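Local coordinates for putative trimethylamine methyltransferase (Rhizobium meliloti, PDB 4YYC), which probably acts as a methyltransferase of the trimethylamine methyltransferase (MttB) family, although its own substrate is not established, at residues W119-N123 and L228-F233; A218-V222 and V262-H266; A223-I227 and A508-I513. Where two conformers were deposited one is given. Residue numbers count along the deposited sequence, not the author numbering.

Interaction 1 (W119-N123 and L228-F233); sequences WHARN and LFGDDF
Phe229, at the end of helix 215-229, and Phe233, in the next helix, lay their rings against loop 119-123. Arg122, Phe229 and His120 bury most surface, Phe229 through its ring and Arg122 through an aliphatic stem. His120 and Ala121 are extended (phi/psi -80/142 and -112/157); Arg122 turns to helical values. Gly230 leaves helix 215-229 with phi 103° and, immediately before helix 231-236, is also its N-cap. The closest CA pair is Arg122-Phe229, 6.9 Å. Phe229, chi1 m, has CZ 3.6 Å from Arg122 N and CE1 3.7 Å from Ala121 C. Arg122 CD packs on Leu228 CD1 at 4.0 Å, while its guanidinium leaves for the carbonyls of Ser204 and Tyr500. His120, chi1 m, offers its face to the edge of Phe233 (chi1 t), a T-shaped pair with centroids 5.3 Å apart, planes at 88° and His120 ND1 3.7 Å from Phe233 CZ. This surface contact joins the loop between strands 116-119 and 128-131 to the junction of two helices, with Arg122 and Leu228 touching Ile201 of helix 192-202.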
# COMPACT_ATOMS: atom_id res chain seq x y z
N TRP A 119 1.67 -16.34 -22.59
CA TRP A 119 2.85 -17.03 -22.09
C TRP A 119 2.41 -18.45 -21.80
O TRP A 119 1.65 -18.72 -20.88
CB TRP A 119 3.35 -16.36 -20.82
CG TRP A 119 4.63 -16.81 -20.28
CD1 TRP A 119 5.52 -17.74 -20.78
CD2 TRP A 119 5.20 -16.30 -19.09
NE1 TRP A 119 6.61 -17.82 -19.94
CE2 TRP A 119 6.45 -16.93 -18.91
CE3 TRP A 119 4.79 -15.35 -18.16
CZ2 TRP A 119 7.27 -16.63 -17.83
CZ3 TRP A 119 5.60 -15.06 -17.10
CH2 TRP A 119 6.82 -15.68 -16.94
N HIS A 120 2.81 -19.37 -22.69
CA HIS A 120 2.33 -20.73 -22.61
C HIS A 120 3.09 -21.51 -21.55
O HIS A 120 4.31 -21.37 -21.42
CB HIS A 120 2.45 -21.43 -23.96
CG HIS A 120 1.54 -20.84 -24.99
ND1 HIS A 120 0.33 -21.40 -25.32
CD2 HIS A 120 1.62 -19.69 -25.71
CE1 HIS A 120 -0.28 -20.64 -26.21
NE2 HIS A 120 0.48 -19.59 -26.46
N ALA A 121 2.37 -22.36 -20.85
CA ALA A 121 2.95 -23.25 -19.83
C ALA A 121 2.85 -24.67 -20.32
O ALA A 121 1.96 -25.02 -21.11
CB ALA A 121 2.17 -23.10 -18.52
N ARG A 122 3.70 -25.53 -19.80
CA ARG A 122 3.68 -26.92 -20.26
C ARG A 122 2.38 -27.62 -19.85
O ARG A 122 1.96 -28.53 -20.52
CB ARG A 122 4.90 -27.67 -19.77
CG ARG A 122 4.94 -27.94 -18.27
CD ARG A 122 6.24 -28.64 -17.92
NE ARG A 122 6.35 -29.19 -16.58
CZ ARG A 122 5.85 -30.35 -16.18
NH1 ARG A 122 5.13 -31.11 -17.01
NH2 ARG A 122 6.07 -30.79 -14.95
N ASN A 123 1.76 -27.17 -18.75
CA ASN A 123 0.38 -27.49 -18.44
C ASN A 123 -0.45 -26.31 -18.94
O ASN A 123 -0.40 -25.25 -18.34
CB ASN A 123 0.18 -27.69 -16.94
CG ASN A 123 -1.28 -27.82 -16.54
OD1 ASN A 123 -2.19 -27.78 -17.36
ND2 ASN A 123 -1.49 -28.03 -15.23
N LEU A 228 10.56 -29.87 -24.92
CA LEU A 228 9.38 -29.89 -24.04
C LEU A 228 8.05 -29.69 -24.79
O LEU A 228 7.10 -30.43 -24.57
CB LEU A 228 9.56 -28.83 -22.97
CG LEU A 228 8.41 -28.65 -22.01
CD1 LEU A 228 8.05 -29.94 -21.29
CD2 LEU A 228 8.79 -27.58 -21.02
N PHE A 229 8.00 -28.68 -25.65
CA PHE A 229 6.76 -28.21 -26.30
C PHE A 229 6.65 -28.60 -27.78
O PHE A 229 5.54 -28.53 -28.36
CB PHE A 229 6.74 -26.69 -26.28
CG PHE A 229 6.49 -26.08 -24.94
CD1 PHE A 229 5.20 -25.90 -24.49
CD2 PHE A 229 7.54 -25.63 -24.15
CE1 PHE A 229 4.93 -25.28 -23.27
CE2 PHE A 229 7.29 -25.04 -22.90
CZ PHE A 229 5.99 -24.87 -22.47
N GLY A 230 7.76 -28.96 -28.42
CA GLY A 230 7.79 -29.14 -29.88
C GLY A 230 8.45 -27.98 -30.61
O GLY A 230 8.33 -26.81 -30.20
N ASP A 231 9.16 -28.31 -31.69
CA ASP A 231 9.92 -27.31 -32.44
C ASP A 231 9.01 -26.23 -33.02
O ASP A 231 9.24 -25.04 -32.79
CB ASP A 231 10.78 -27.97 -33.55
CG ASP A 231 11.79 -26.99 -34.18
OD1 ASP A 231 11.40 -25.88 -34.57
OD2 ASP A 231 13.00 -27.31 -34.27
N ASP A 232 7.98 -26.62 -33.78
CA ASP A 232 7.12 -25.60 -34.39
C ASP A 232 6.34 -24.82 -33.33
O ASP A 232 6.15 -23.61 -33.50
CB ASP A 232 6.15 -26.18 -35.42
CG ASP A 232 6.86 -26.75 -36.62
OD1 ASP A 232 7.75 -26.08 -37.19
OD2 ASP A 232 6.55 -27.90 -36.99
N PHE A 233 5.95 -25.48 -32.25
CA PHE A 233 5.24 -24.79 -31.17
C PHE A 233 6.04 -23.63 -30.62
O PHE A 233 5.49 -22.54 -30.45
CB PHE A 233 4.87 -25.74 -30.05
CG PHE A 233 3.91 -25.14 -29.06
CD1 PHE A 233 4.35 -24.37 -28.01
CD2 PHE A 233 2.56 -25.37 -29.19
CE1 PHE A 233 3.46 -23.84 -27.09
CE2 PHE A 233 1.65 -24.84 -28.29
CZ PHE A 233 2.10 -24.08 -27.23

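Interaction 2 (A218-V222 and V262-H266); sequences AEDTV and VYARH
Lateral packing of two helices from neighbouring beta-alpha units is the nature of this contact, made on the outside of a parallel sheet: helix 215-229 follows strand 208-209, and helix 254-265 follows the adjoining strand 240-245. The segments run in roughly the same direction, as the register tells: the CA atoms of Ala218 and Val262 are 6.4 Å apart, and one turn later those of Val222 and His266 are 7.6 Å apart. Residues 218-222 are helical throughout, with Val222 N hydrogen-bonded to Ala218 O (3.0 Å); the partner helix is running out, and His266 (phi/psi -110/23) has left it, its N hydrogen-bonded to Tyr263 O at 3.0 Å. The small side chain of Ala218 is consistent with the closer approach at the first level, where Ala218 CB meets Val262 CG1 at 3.8 Å and Tyr263 CE2 at 3.5 Å. Tyr263, chi1 m, lays its ring alongside helix 215-229, so that its OH comes within 3.3 Å of Thr221 CB and its CE1 within 4.0 Å of Val222 CG2; the hydroxyl is hydrogen-bonded to the carbonyl of Ser211. Val222, chi1 t, closes the second level with a CH-pi contact, its CG1 standing 3.9 Å from the centroid of the His266 ring, 16° off the normal. His266 ND1 is hydrogen-bonded to Glu235. Successive beta-alpha units on neighbouring parallel strands, with their helices packed side by side, are characteristic of the alpha/beta (TIM-type) barrel, the fold known for the MttB family.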
# COMPACT_ATOMS: atom_id res chain seq x y z
N ALA A 218 20.97 -18.83 -23.91
CA ALA A 218 19.66 -18.57 -24.48
C ALA A 218 19.37 -19.61 -25.56
O ALA A 218 18.24 -20.11 -25.64
CB ALA A 218 19.59 -17.14 -25.01
N GLU A 219 20.35 -19.96 -26.40
CA GLU A 219 20.14 -21.00 -27.40
C GLU A 219 19.80 -22.33 -26.73
O GLU A 219 18.88 -23.04 -27.15
CB GLU A 219 21.36 -21.11 -28.32
CG GLU A 219 21.49 -19.91 -29.24
CD GLU A 219 22.80 -19.85 -29.98
OE1 GLU A 219 23.72 -20.61 -29.63
OE2 GLU A 219 22.89 -19.06 -30.94
N ASP A 220 20.52 -22.65 -25.66
CA ASP A 220 20.21 -23.87 -24.91
C ASP A 220 18.78 -23.86 -24.34
O ASP A 220 18.09 -24.89 -24.34
CB ASP A 220 21.18 -24.11 -23.76
CG ASP A 220 22.58 -24.51 -24.21
OD1 ASP A 220 22.81 -24.96 -25.36
OD2 ASP A 220 23.52 -24.44 -23.37
N THR A 221 18.32 -22.70 -23.84
CA THR A 221 16.98 -22.60 -23.32
C THR A 221 15.96 -22.90 -24.40
O THR A 221 15.02 -23.65 -24.19
CB THR A 221 16.71 -21.19 -22.74
OG1 THR A 221 17.65 -20.91 -21.67
CG2 THR A 221 15.29 -21.04 -22.22
N VAL A 222 16.17 -22.32 -25.58
CA VAL A 222 15.27 -22.56 -26.72
C VAL A 222 15.29 -24.05 -27.07
O VAL A 222 14.24 -24.63 -27.34
CB VAL A 222 15.61 -21.64 -27.92
CG1 VAL A 222 14.81 -22.04 -29.16
CG2 VAL A 222 15.35 -20.19 -27.56
N VAL A 262 18.66 -13.84 -29.73
CA VAL A 262 18.23 -15.23 -29.77
C VAL A 262 16.74 -15.36 -29.53
O VAL A 262 16.02 -15.97 -30.29
CB VAL A 262 18.99 -16.08 -28.72
CG1 VAL A 262 18.41 -17.50 -28.59
CG2 VAL A 262 20.49 -16.09 -28.99
N TYR A 263 16.26 -14.79 -28.43
CA TYR A 263 14.87 -14.92 -28.10
C TYR A 263 13.93 -14.30 -29.11
O TYR A 263 12.93 -14.95 -29.50
CB TYR A 263 14.62 -14.39 -26.69
CG TYR A 263 15.23 -15.32 -25.63
CD1 TYR A 263 14.87 -16.65 -25.60
CD2 TYR A 263 16.15 -14.87 -24.69
CE1 TYR A 263 15.37 -17.52 -24.64
CE2 TYR A 263 16.66 -15.75 -23.75
CZ TYR A 263 16.26 -17.05 -23.73
OH TYR A 263 16.78 -17.89 -22.78
N ALA A 264 14.26 -13.10 -29.61
CA ALA A 264 13.41 -12.49 -30.64
C ALA A 264 13.37 -13.31 -31.92
O ALA A 264 12.35 -13.34 -32.56
CB ALA A 264 13.83 -11.05 -30.90
N ARG A 265 14.44 -14.01 -32.29
CA ARG A 265 14.38 -14.85 -33.46
C ARG A 265 13.53 -16.09 -33.31
O ARG A 265 13.10 -16.66 -34.32
CB ARG A 265 15.78 -15.26 -33.88
CG ARG A 265 16.54 -14.16 -34.58
CD ARG A 265 17.67 -14.74 -35.41
NE ARG A 265 18.34 -13.70 -36.16
CZ ARG A 265 19.44 -13.06 -35.78
NH1 ARG A 265 20.04 -13.31 -34.63
NH2 ARG A 265 19.95 -12.13 -36.60
N HIS A 266 13.28 -16.51 -32.06
CA HIS A 266 12.46 -17.68 -31.79
C HIS A 266 11.10 -17.36 -31.14
O HIS A 266 10.51 -18.24 -30.55
CB HIS A 266 13.27 -18.62 -30.89
CG HIS A 266 14.49 -19.13 -31.56
ND1 HIS A 266 14.44 -20.06 -32.57
CD2 HIS A 266 15.80 -18.81 -31.40
CE1 HIS A 266 15.67 -20.28 -33.02
NE2 HIS A 266 16.51 -19.56 -32.30

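Interaction 3 (A223-I227 and A508-I513); sequences AMAKI and ALKEFI
Ile227 overlaps the groove between Ala508, Leu509 and Phe512, its CG2 lying 3.6 Å from Ala508 CB and 3.7 Å from Leu509 CD2 while its CD1 reaches Phe512 CB at 3.8 Å. The case shows how two nearly antiparallel helical segments, 223-227 and 508-513, adhere through apolar side chains; a polar link stands just beside them, the salt bridge of Asp220 with Arg516. Both segments are regular helix, hydrogen-bonded within themselves by Ile227 N to Ala223 O (3.1 Å) and Phe512 N to Ala508 O (3.0 Å). Their local axes approach to 10.0 Å with a signed crossing angle of 158°, and the nearest CA atoms are those of Met224 and Leu509, 6.5 Å apart. Because the segments run opposite ways, Ile227 reaches back to Ala508 and Ala223 forward to Phe512, while Met224 spans Leu509 to Ile513. Phe512 takes chi1 t and extends its ring across the interface, with CZ 3.7 Å from Ala223 CB and CE2 3.6 Å from Met224 CG. Met224, a selenomethionine in this crystal, bends at chi3 (p): its SE is 5.3 Å from the centroid of the Phe512 ring, an oblique Met-aromatic contact, and its CE continues to Ile513 CD1 at 3.7 Å. Leu509 CD2 also packs 3.7 Å from Met224 O, so the apolar patch reaches the helix backbone. The C-terminal helix 503-518 thus lies along helix 215-229, and both also lean on helix 192-202, where Met224 touches Val197, Leu509 touches Ile201 and Ile513 touches Tyr198.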
# COMPACT_ATOMS: atom_id res chain seq x y z
N ALA A 223 16.44 -24.67 -27.09
CA ALA A 223 16.53 -26.08 -27.44
C ALA A 223 15.77 -26.96 -26.43
O ALA A 223 15.07 -27.90 -26.83
CB ALA A 223 18.01 -26.51 -27.56
N MSE A 224 15.90 -26.64 -25.14
CA MSE A 224 15.17 -27.35 -24.12
C MSE A 224 13.69 -27.13 -24.28
O MSE A 224 12.93 -28.06 -24.12
CB MSE A 224 15.66 -26.89 -22.76
CG MSE A 224 17.03 -27.52 -22.54
SE MSE A 224 17.85 -26.96 -20.84
CE MSE A 224 16.74 -28.11 -19.77
N ALA A 225 13.27 -25.90 -24.54
CA ALA A 225 11.87 -25.59 -24.74
C ALA A 225 11.30 -26.39 -25.90
O ALA A 225 10.13 -26.86 -25.83
CB ALA A 225 11.67 -24.11 -25.00
N LYS A 226 12.08 -26.55 -26.97
CA LYS A 226 11.61 -27.33 -28.13
C LYS A 226 11.47 -28.80 -27.82
O LYS A 226 10.54 -29.43 -28.31
CB LYS A 226 12.50 -27.12 -29.35
CG LYS A 226 12.40 -25.74 -29.92
CD LYS A 226 13.20 -25.53 -31.21
CE LYS A 226 12.89 -24.15 -31.75
NZ LYS A 226 13.41 -23.97 -33.10
N ILE A 227 12.36 -29.36 -27.00
CA ILE A 227 12.19 -30.73 -26.50
C ILE A 227 10.86 -30.87 -25.72
O ILE A 227 10.15 -31.86 -25.87
CB ILE A 227 13.39 -31.15 -25.62
CG1 ILE A 227 14.63 -31.35 -26.50
CG2 ILE A 227 13.09 -32.44 -24.86
CD1 ILE A 227 15.98 -31.26 -25.83
N ALA A 508 14.77 -37.11 -22.72
CA ALA A 508 15.33 -36.27 -23.77
C ALA A 508 15.98 -35.01 -23.22
O ALA A 508 17.02 -34.57 -23.71
CB ALA A 508 14.27 -35.89 -24.78
N LEU A 509 15.35 -34.40 -22.21
CA LEU A 509 15.98 -33.25 -21.58
C LEU A 509 17.29 -33.62 -20.89
O LEU A 509 18.26 -32.91 -21.00
CB LEU A 509 15.03 -32.62 -20.54
CG LEU A 509 13.83 -31.90 -21.16
CD1 LEU A 509 12.76 -31.65 -20.09
CD2 LEU A 509 14.29 -30.61 -21.88
N LYS A 510 17.28 -34.72 -20.13
CA LYS A 510 18.48 -35.17 -19.44
C LYS A 510 19.57 -35.52 -20.43
O LYS A 510 20.73 -35.25 -20.18
CB LYS A 510 18.18 -36.41 -18.61
CG LYS A 510 17.33 -36.15 -17.40
CD LYS A 510 17.02 -37.49 -16.74
CE LYS A 510 16.44 -37.24 -15.38
NZ LYS A 510 17.49 -36.81 -14.42
N GLU A 511 19.20 -36.12 -21.56
CA GLU A 511 20.21 -36.46 -22.59
C GLU A 511 20.84 -35.21 -23.18
O GLU A 511 22.06 -35.16 -23.34
CB GLU A 511 19.63 -37.33 -23.71
CG GLU A 511 19.56 -38.78 -23.31
CD GLU A 511 18.99 -39.69 -24.38
OE1 GLU A 511 18.24 -40.63 -23.98
OE2 GLU A 511 19.33 -39.50 -25.59
N PHE A 512 20.01 -34.20 -23.43
CA PHE A 512 20.48 -32.90 -23.95
C PHE A 512 21.44 -32.23 -22.98
O PHE A 512 22.51 -31.75 -23.36
CB PHE A 512 19.32 -31.98 -24.24
CG PHE A 512 19.75 -30.58 -24.64
CD1 PHE A 512 20.10 -30.28 -25.96
CD2 PHE A 512 19.83 -29.56 -23.69
CE1 PHE A 512 20.53 -29.00 -26.32
CE2 PHE A 512 20.25 -28.28 -24.05
CZ PHE A 512 20.60 -28.01 -25.36
N ILE A 513 21.01 -32.19 -21.72
CA ILE A 513 21.81 -31.56 -20.68
C ILE A 513 23.16 -32.27 -20.57
O ILE A 513 24.17 -31.59 -20.50
CB ILE A 513 21.05 -31.52 -19.34
CG1 ILE A 513 19.85 -30.58 -19.50
CG2 ILE A 513 21.97 -31.09 -18.21
CD1 ILE A 513 18.90 -30.70 -18.33

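Overall arrangement
Helix 215-229 takes part in all three contacts, presenting a different surface to each partner, which shows how one helix can serve several neighbours. Interactions 2 and 3 are partly buried: the first joins it to a neighbouring helix of the barrel, mixing aliphatic, tyrosine and histidine surfaces, the second to the C-terminal helix through almost wholly apolar packing. Interaction 1 lies at the surface, at the C-terminal end of the helix and the start of the next, and combines a ring against loop backbone with a T-shaped His-Phe pair. Lys226, on the segment of interaction 3 but outside its packing, forms salt bridges with Asp231 of interaction 1 and with Glu235, itself hydrogen-bonded to His266 of interaction 2.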